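Local coordinates for xanthomonas outer protein D (Xanthomonas euvesicatoria, PDB 2OIX), which acts as a secreted cysteine protease, of which this is the catalytic domain, and probably cleaves SUMO or related ubiquitin-like modifiers from proteins, at residues 11-16 with 139-144; 7-12 with 176-181. The protein carries 1 engineered substitution. All coordinates share one frame; numbering follows the deposited sequence.

Contact 1. Residues 11-16 with 139-144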
ATOM      1  N   ARG A  11       0.589  -2.161  10.359  1.00 28.14           N
ATOM      2  CA  ARG A  11       1.752  -3.028  10.520  1.00 28.59           C
ATOM      3  C   ARG A  11       1.446  -4.430  11.061  1.00 27.71           C
ATOM      4  O   ARG A  11       1.986  -5.421  10.549  1.00 26.92           O
ATOM      5  CB  ARG A  11       2.806  -2.358  11.411  1.00 28.37           C
ATOM      6  CG  ARG A  11       4.072  -3.168  11.566  1.00 33.63           C
ATOM      7  CD  ARG A  11       4.840  -3.237  10.245  1.00 38.44           C
ATOM      8  NE  ARG A  11       5.929  -4.213  10.291  1.00 43.81           N
ATOM      9  CZ  ARG A  11       7.208  -3.918  10.526  1.00 45.54           C
ATOM     10  NH1 ARG A  11       7.597  -2.660  10.722  1.00 45.42           N
ATOM     11  NH2 ARG A  11       8.110  -4.896  10.562  1.00 48.27           N
ATOM     12  N   ALA A  12       0.583  -4.515  12.076  1.00 27.34           N
ATOM     13  CA  ALA A  12       0.218  -5.786  12.685  1.00 28.25           C
ATOM     14  C   ALA A  12      -0.592  -6.642  11.698  1.00 28.49           C
ATOM     15  O   ALA A  12      -0.411  -7.862  11.606  1.00 27.51           O
ATOM     16  CB  ALA A  12      -0.606  -5.563  13.986  1.00 28.06           C
ATOM     17  N   TYR A  13      -1.483  -5.985  10.966  1.00 29.13           N
ATOM     18  CA  TYR A  13      -2.248  -6.682   9.949  1.00 29.38           C
ATOM     19  C   TYR A  13      -1.339  -7.190   8.821  1.00 29.02           C
ATOM     20  O   TYR A  13      -1.428  -8.361   8.433  1.00 30.14           O
ATOM     21  CB  TYR A  13      -3.362  -5.801   9.412  1.00 30.39           C
ATOM     22  CG  TYR A  13      -4.361  -6.576   8.572  1.00 31.76           C
ATOM     23  CD1 TYR A  13      -5.581  -7.008   9.108  1.00 33.35           C
ATOM     24  CD2 TYR A  13      -4.068  -6.905   7.241  1.00 32.87           C
ATOM     25  CE1 TYR A  13      -6.506  -7.720   8.320  1.00 33.32           C
ATOM     26  CE2 TYR A  13      -4.977  -7.625   6.462  1.00 32.11           C
ATOM     27  CZ  TYR A  13      -6.182  -8.005   6.997  1.00 33.35           C
ATOM     28  OH  TYR A  13      -7.058  -8.726   6.219  1.00 36.02           O
ATOM     29  N   THR A  14      -0.454  -6.345   8.316  1.00 28.30           N
ATOM     30  CA  THR A  14       0.384  -6.786   7.190  1.00 28.15           C
ATOM     31  C   THR A  14       1.470  -7.796   7.590  1.00 29.50           C
ATOM     32  O   THR A  14       1.818  -8.679   6.789  1.00 29.04           O
ATOM     33  CB  THR A  14       0.944  -5.624   6.355  1.00 29.97           C
ATOM     34  OG1 THR A  14       1.819  -4.832   7.157  1.00 27.87           O
ATOM     35  CG2 THR A  14      -0.182  -4.767   5.757  1.00 25.51           C
ATOM     36  N   ASP A  15       1.961  -7.701   8.834  1.00 30.17           N
ATOM     37  CA  ASP A  15       2.804  -8.743   9.435  1.00 30.61           C
ATOM     38  C   ASP A  15       2.077 -10.081   9.438  1.00 30.27           C
ATOM     39  O   ASP A  15       2.633 -11.084   8.983  1.00 30.30           O
ATOM     40  CB  ASP A  15       3.217  -8.385  10.875  1.00 30.91           C
ATOM     41  CG  ASP A  15       4.386  -7.402  10.929  1.00 32.95           C
ATOM     42  OD1 ASP A  15       4.911  -7.028   9.864  1.00 36.05           O
ATOM     43  OD2 ASP A  15       4.797  -6.998  12.045  1.00 34.46           O
ATOM     44  N   ASP A  16       0.840 -10.094   9.941  1.00 30.46           N
ATOM     45  CA  ASP A  16       0.042 -11.316  10.006  1.00 30.48           C
ATOM     46  C   ASP A  16      -0.274 -11.864   8.609  1.00 30.61           C
ATOM     47  O   ASP A  16      -0.152 -13.080   8.378  1.00 30.46           O
ATOM     48  CB  ASP A  16      -1.235 -11.078  10.809  1.00 30.76           C
ATOM     49  CG  ASP A  16      -2.131 -12.296  10.853  1.00 33.06           C
ATOM     50  OD1 ASP A  16      -1.740 -13.308  11.481  1.00 35.48           O
ATOM     51  OD2 ASP A  16      -3.228 -12.248  10.259  1.00 33.83           O
ATOM     52  N   HIS A 139     -10.103   0.166   4.236  1.00 22.64           N
ATOM     53  CA  HIS A 139     -10.077   0.119   2.773  1.00 22.72           C
ATOM     54  C   HIS A 139      -8.649  -0.187   2.246  1.00 22.85           C
ATOM     55  O   HIS A 139      -8.474  -1.007   1.328  1.00 22.23           O
ATOM     56  CB  HIS A 139     -10.640   1.415   2.177  1.00 23.13           C
ATOM     57  CG  HIS A 139     -12.137   1.481   2.162  1.00 25.33           C
ATOM     58  ND1 HIS A 139     -12.866   1.938   3.235  1.00 26.44           N
ATOM     59  CD2 HIS A 139     -13.041   1.176   1.197  1.00 26.61           C
ATOM     60  CE1 HIS A 139     -14.157   1.905   2.945  1.00 27.46           C
ATOM     61  NE2 HIS A 139     -14.296   1.430   1.721  1.00 27.40           N
ATOM     62  N   VAL A 140      -7.653   0.430   2.873  1.00 22.40           N
ATOM     63  CA  VAL A 140      -6.255   0.127   2.592  1.00 21.53           C
ATOM     64  C   VAL A 140      -5.906  -1.342   2.885  1.00 21.52           C
ATOM     65  O   VAL A 140      -5.398  -2.018   1.973  1.00 22.12           O
ATOM     66  CB  VAL A 140      -5.264   1.113   3.243  1.00 23.01           C
ATOM     67  CG1 VAL A 140      -3.832   0.617   3.017  1.00 20.21           C
ATOM     68  CG2 VAL A 140      -5.417   2.493   2.609  1.00 22.35           C
ATOM     69  N   LEU A 141      -6.308  -1.867   4.062  1.00 22.97           N
ATOM     70  CA  LEU A 141      -5.945  -3.221   4.448  1.00 22.73           C
ATOM     71  C   LEU A 141      -6.572  -4.207   3.483  1.00 23.87           C
ATOM     72  O   LEU A 141      -5.916  -5.136   3.001  1.00 23.88           O
ATOM     73  CB  LEU A 141      -6.388  -3.533   5.900  1.00 22.13           C
ATOM     74  CG  LEU A 141      -5.494  -2.805   6.905  1.00 22.53           C
ATOM     75  CD1 LEU A 141      -5.676  -3.191   8.291  1.00 17.24           C
ATOM     76  CD2 LEU A 141      -3.976  -3.028   6.538  1.00 17.32           C
ATOM     77  N   THR A 142      -7.876  -4.040   3.263  1.00 21.95           N
ATOM     78  CA  THR A 142      -8.607  -4.848   2.317  1.00 21.55           C
ATOM     79  C   THR A 142      -8.025  -4.816   0.915  1.00 22.11           C
ATOM     80  O   THR A 142      -7.892  -5.885   0.312  1.00 22.75           O
ATOM     81  CB  THR A 142     -10.105  -4.456   2.269  1.00 21.71           C
ATOM     82  OG1 THR A 142     -10.589  -4.332   3.608  1.00 22.03           O
ATOM     83  CG2 THR A 142     -10.897  -5.530   1.504  1.00 21.75           C
ATOM     84  N   GLY A 143      -7.655  -3.634   0.418  1.00 21.45           N
ATOM     85  CA  GLY A 143      -7.038  -3.543  -0.903  1.00 20.97           C
ATOM     86  C   GLY A 143      -5.715  -4.326  -0.983  1.00 22.45           C
ATOM     87  O   GLY A 143      -5.451  -5.052  -1.985  1.00 23.04           O
ATOM     88  N   ILE A 144      -4.914  -4.243   0.082  1.00 20.45           N
ATOM     89  CA  ILE A 144      -3.642  -4.965   0.123  1.00 21.91           C
ATOM     90  C   ILE A 144      -3.858  -6.470   0.017  1.00 22.59           C
ATOM     91  O   ILE A 144      -3.203  -7.124  -0.802  1.00 22.10           O
ATOM     92  CB  ILE A 144      -2.821  -4.597   1.390  1.00 22.19           C
ATOM     93  CG1 ILE A 144      -2.287  -3.132   1.284  1.00 20.51           C
ATOM     94  CG2 ILE A 144      -1.676  -5.618   1.571  1.00 22.66           C
ATOM     95  CD1 ILE A 144      -1.667  -2.621   2.576  1.00 20.17           C
TER
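The phenol oxygen of Y13 is gripped from two directions, by hydrogen bonds to R177 NH1 of helix 171-179 and to E145 OE1 one residue beyond 139-144, while the rest of the same side chain packs on L141. The two polar partners satisfy a hydroxyl on a buried side chain and fix the far end of the ring. The side chain of Y13 sets out toward 139-144, CG anti to the backbone N (chi1 -168°), and L141 meets CB and the near ring carbons. The branches of L141 divide the work: CD1 lies 3.6 Å from Y13 CG, whereas CD2 lies 3.9 Å from Y13 CD2. L141 CB sits 4.3 Å above one face of the ring, displaced toward its rim. One turn further along 139-144, the I144 CD1 methyl meets the T14 CG2 methyl at 4.1 Å, the two side chains running roughly perpendicular. T14 CG2 also approaches L141 CD2 at 4.2 Å, so one methyl serves both neighbours. Farther round segment 11-16, R11 NE makes a nearly straight salt bridge to D15 OD1 (3.0 Å), 30° out of the carboxylate plane, on the outer flank where R11 NH1 also pairs with D34. The segments run almost parallel, their axes 10.8 Å apart at 14°, a wide spacing bridged mainly by Y13, L141 and I144. Such apolar helix-helix packing belongs to the helical core of the Ulp1 protease fold, in which a helix like 136-153 begins at the nucleophile, here replaced by an engineered alanine.

Contact 2. Residues 7-12 with 176-181; sequences DGHLRA and DRLAQA
The imidazole of H9 is approached obliquely by one methyl of L178, whose CD1 comes to 3.9 Å from H9 CD2; the two side chains cross at about a right angle. Its rotation is restrained at the polar end, where H9 ND1 is hydrogen-bonded to the backbone N of L6, just ahead of the helix, and CD2, away from that bond, is the ring atom nearest the leucine. The second methyl of L178 goes to the helix itself: CD2 rests 3.5 Å from the carbonyl oxygen H9 O, and 3.8 Å from A12 CB. Thus L178 forks across one turn of segment 7-12, CD1 to the H9 ring, CD2 to the H9 carbonyl oxygen and the A12 methyl, and it supplies about half of the 143 Å² buried here. With chi2 at -178°, CD1 continues the side chain outward beside H9, while CD2 branches off toward A12. The small side chain of A12 is consistent with the close approach of the backbones, 6.7 Å between A12 CA and L178 CA. This is apolar packing near the surface, and H9 and its partners are only partly buried. In the wider fold, the other flank of helix 7-20 faces the mixed sheet: D7 and L10 touch W76 of strand 75-82, and L10 also meets P68 of strand 64-71. Helix 7-20 is thereby held between those strands and the last helix of the domain, 171-179.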
ATOM      1  N   ASP A   7      -0.671   3.543  12.537  1.00 40.97           N
ATOM      2  CA  ASP A   7       0.421   2.880  11.799  1.00 41.19           C
ATOM      3  C   ASP A   7       0.607   1.441  12.306  1.00 41.24           C
ATOM      4  O   ASP A   7       0.792   0.533  11.505  1.00 40.49           O
ATOM      5  CB  ASP A   7       1.743   3.641  11.987  1.00 42.40           C
ATOM      6  CG  ASP A   7       1.721   5.048  11.373  1.00 44.26           C
ATOM      7  OD1 ASP A   7       1.937   5.200  10.139  1.00 43.79           O
ATOM      8  OD2 ASP A   7       1.521   6.019  12.152  1.00 46.34           O
ATOM      9  N   GLY A   8       0.601   1.281  13.644  1.00 40.76           N
ATOM     10  CA  GLY A   8       0.748  -0.016  14.320  1.00 40.20           C
ATOM     11  C   GLY A   8      -0.304  -1.071  14.001  1.00 40.41           C
ATOM     12  O   GLY A   8      -0.012  -2.265  14.010  1.00 41.59           O
ATOM     13  N   HIS A   9      -1.535  -0.652  13.742  1.00 37.98           N
ATOM     14  CA  HIS A   9      -2.573  -1.584  13.325  1.00 36.83           C
ATOM     15  C   HIS A   9      -2.348  -2.101  11.936  1.00 35.57           C
ATOM     16  O   HIS A   9      -2.557  -3.286  11.683  1.00 36.66           O
ATOM     17  CB  HIS A   9      -3.913  -0.898  13.352  1.00 37.94           C
ATOM     18  CG  HIS A   9      -4.349  -0.514  14.724  1.00 36.00           C
ATOM     19  ND1 HIS A   9      -4.450   0.800  15.128  1.00 36.99           N
ATOM     20  CD2 HIS A   9      -4.714  -1.265  15.794  1.00 37.56           C
ATOM     21  CE1 HIS A   9      -4.879   0.844  16.379  1.00 38.83           C
ATOM     22  NE2 HIS A   9      -5.019  -0.395  16.812  1.00 38.60           N
ATOM     23  N   LEU A  10      -1.965  -1.198  11.034  1.00 30.66           N
ATOM     24  CA  LEU A  10      -1.672  -1.573   9.654  1.00 29.55           C
ATOM     25  C   LEU A  10      -0.488  -2.533   9.649  1.00 28.90           C
ATOM     26  O   LEU A  10      -0.562  -3.595   9.037  1.00 28.07           O
ATOM     27  CB  LEU A  10      -1.390  -0.329   8.793  1.00 29.29           C
ATOM     28  CG  LEU A  10      -2.603   0.298   8.061  1.00 29.13           C
ATOM     29  CD1 LEU A  10      -3.367   1.072   9.026  1.00 29.12           C
ATOM     30  CD2 LEU A  10      -2.075   1.289   6.989  1.00 28.44           C
ATOM     31  N   ARG A  11       0.589  -2.161  10.359  1.00 28.14           N
ATOM     32  CA  ARG A  11       1.752  -3.028  10.520  1.00 28.59           C
ATOM     33  C   ARG A  11       1.446  -4.430  11.061  1.00 27.71           C
ATOM     34  O   ARG A  11       1.986  -5.421  10.549  1.00 26.92           O
ATOM     35  CB  ARG A  11       2.806  -2.358  11.411  1.00 28.37           C
ATOM     36  CG  ARG A  11       4.072  -3.168  11.566  1.00 33.63           C
ATOM     37  CD  ARG A  11       4.840  -3.237  10.245  1.00 38.44           C
ATOM     38  NE  ARG A  11       5.929  -4.213  10.291  1.00 43.81           N
ATOM     39  CZ  ARG A  11       7.208  -3.918  10.526  1.00 45.54           C
ATOM     40  NH1 ARG A  11       7.597  -2.660  10.722  1.00 45.42           N
ATOM     41  NH2 ARG A  11       8.110  -4.896  10.562  1.00 48.27           N
ATOM     42  N   ALA A  12       0.583  -4.515  12.076  1.00 27.34           N
ATOM     43  CA  ALA A  12       0.218  -5.786  12.685  1.00 28.25           C
ATOM     44  C   ALA A  12      -0.592  -6.642  11.698  1.00 28.49           C
ATOM     45  O   ALA A  12      -0.411  -7.862  11.606  1.00 27.51           O
ATOM     46  CB  ALA A  12      -0.606  -5.563  13.986  1.00 28.06           C
ATOM     47  N   ASP A 176     -10.769  -9.289  14.070  1.00 47.02           N
ATOM     48  CA  ASP A 176     -10.522 -10.708  14.333  1.00 47.11           C
ATOM     49  C   ASP A 176      -9.085 -11.096  14.001  1.00 47.08           C
ATOM     50  O   ASP A 176      -8.459 -11.850  14.741  1.00 47.42           O
ATOM     51  CB  ASP A 176     -11.481 -11.579  13.518  1.00 46.23           C
ATOM     52  CG  ASP A 176     -12.753 -11.917  14.269  1.00 47.15           C
ATOM     53  OD1 ASP A 176     -13.102 -11.209  15.238  1.00 45.44           O
ATOM     54  OD2 ASP A 176     -13.411 -12.893  13.860  1.00 48.03           O
ATOM     55  N   ARG A 177      -8.581 -10.601  12.874  1.00 47.44           N
ATOM     56  CA  ARG A 177      -7.197 -10.852  12.467  1.00 47.43           C
ATOM     57  C   ARG A 177      -6.198 -10.137  13.360  1.00 47.77           C
ATOM     58  O   ARG A 177      -5.150 -10.697  13.684  1.00 47.95           O
ATOM     59  CB  ARG A 177      -6.974 -10.512  10.989  1.00 47.79           C
ATOM     60  CG  ARG A 177      -7.117 -11.738  10.099  1.00 46.61           C
ATOM     61  CD  ARG A 177      -7.608 -11.368   8.737  1.00 44.51           C
ATOM     62  NE  ARG A 177      -7.861 -12.558   7.928  1.00 42.08           N
ATOM     63  CZ  ARG A 177      -8.249 -12.525   6.651  1.00 44.08           C
ATOM     64  NH1 ARG A 177      -8.435 -11.349   6.016  1.00 36.82           N
ATOM     65  NH2 ARG A 177      -8.460 -13.675   6.008  1.00 42.96           N
ATOM     66  N   LEU A 178      -6.537  -8.918  13.779  1.00 48.04           N
ATOM     67  CA  LEU A 178      -5.738  -8.184  14.755  1.00 48.47           C
ATOM     68  C   LEU A 178      -5.751  -8.844  16.149  1.00 49.30           C
ATOM     69  O   LEU A 178      -4.764  -8.757  16.886  1.00 49.40           O
ATOM     70  CB  LEU A 178      -6.207  -6.727  14.861  1.00 47.87           C
ATOM     71  CG  LEU A 178      -5.867  -5.703  13.778  1.00 46.80           C
ATOM     72  CD1 LEU A 178      -6.413  -4.354  14.187  1.00 44.78           C
ATOM     73  CD2 LEU A 178      -4.389  -5.608  13.521  1.00 45.60           C
ATOM     74  N   ALA A 179      -6.866  -9.490  16.505  1.00 50.12           N
ATOM     75  CA  ALA A 179      -6.983 -10.204  17.779  1.00 50.96           C
ATOM     76  C   ALA A 179      -6.119 -11.466  17.805  1.00 51.77           C
ATOM     77  O   ALA A 179      -5.820 -11.994  18.877  1.00 52.21           O
ATOM     78  CB  ALA A 179      -8.444 -10.545  18.088  1.00 50.68           C
ATOM     79  N   GLN A 180      -5.731 -11.951  16.628  1.00 52.70           N
ATOM     80  CA  GLN A 180      -4.730 -13.011  16.528  1.00 53.58           C
ATOM     81  C   GLN A 180      -3.329 -12.392  16.417  1.00 53.70           C
ATOM     82  O   GLN A 180      -2.767 -12.275  15.325  1.00 53.64           O
ATOM     83  CB  GLN A 180      -5.032 -13.948  15.355  1.00 53.62           C
ATOM     84  CG  GLN A 180      -6.274 -14.830  15.554  1.00 54.25           C
ATOM     85  CD  GLN A 180      -6.888 -15.304  14.231  1.00 54.62           C
ATOM     86  OE1 GLN A 180      -6.789 -14.626  13.196  1.00 56.30           O
ATOM     87  NE2 GLN A 180      -7.534 -16.469  14.266  1.00 55.71           N
ATOM     88  N   ALA A 181      -2.805 -11.972  17.571  1.00 54.14           N
ATOM     89  CA  ALA A 181      -1.462 -11.403  17.711  1.00 54.25           C
ATOM     90  C   ALA A 181      -0.994 -11.533  19.161  1.00 54.42           C
ATOM     91  O   ALA A 181      -1.419 -12.439  19.888  1.00 54.52           O
ATOM     92  CB  ALA A 181      -1.436  -9.941  17.277  1.00 54.39           C
TER

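Overall arrangement
Helix 7-20 is the common element: contact 2 uses its first turns and contact 1 the turns that follow, the two overlapping at R11 and A12. Their partners come much later in the sequence, first helix 136-153 and then helix 171-179, the next helix along the chain. The contact centres lie about 8 Å apart, on the same side of the chain's centre, and the two join directly where L141 CD2 packs on L10 CG at 3.9 Å. Contact 1 is buried and contact 2 nearer the surface. Together they bind the beginning and end of the catalytic domain into one three-helix cluster.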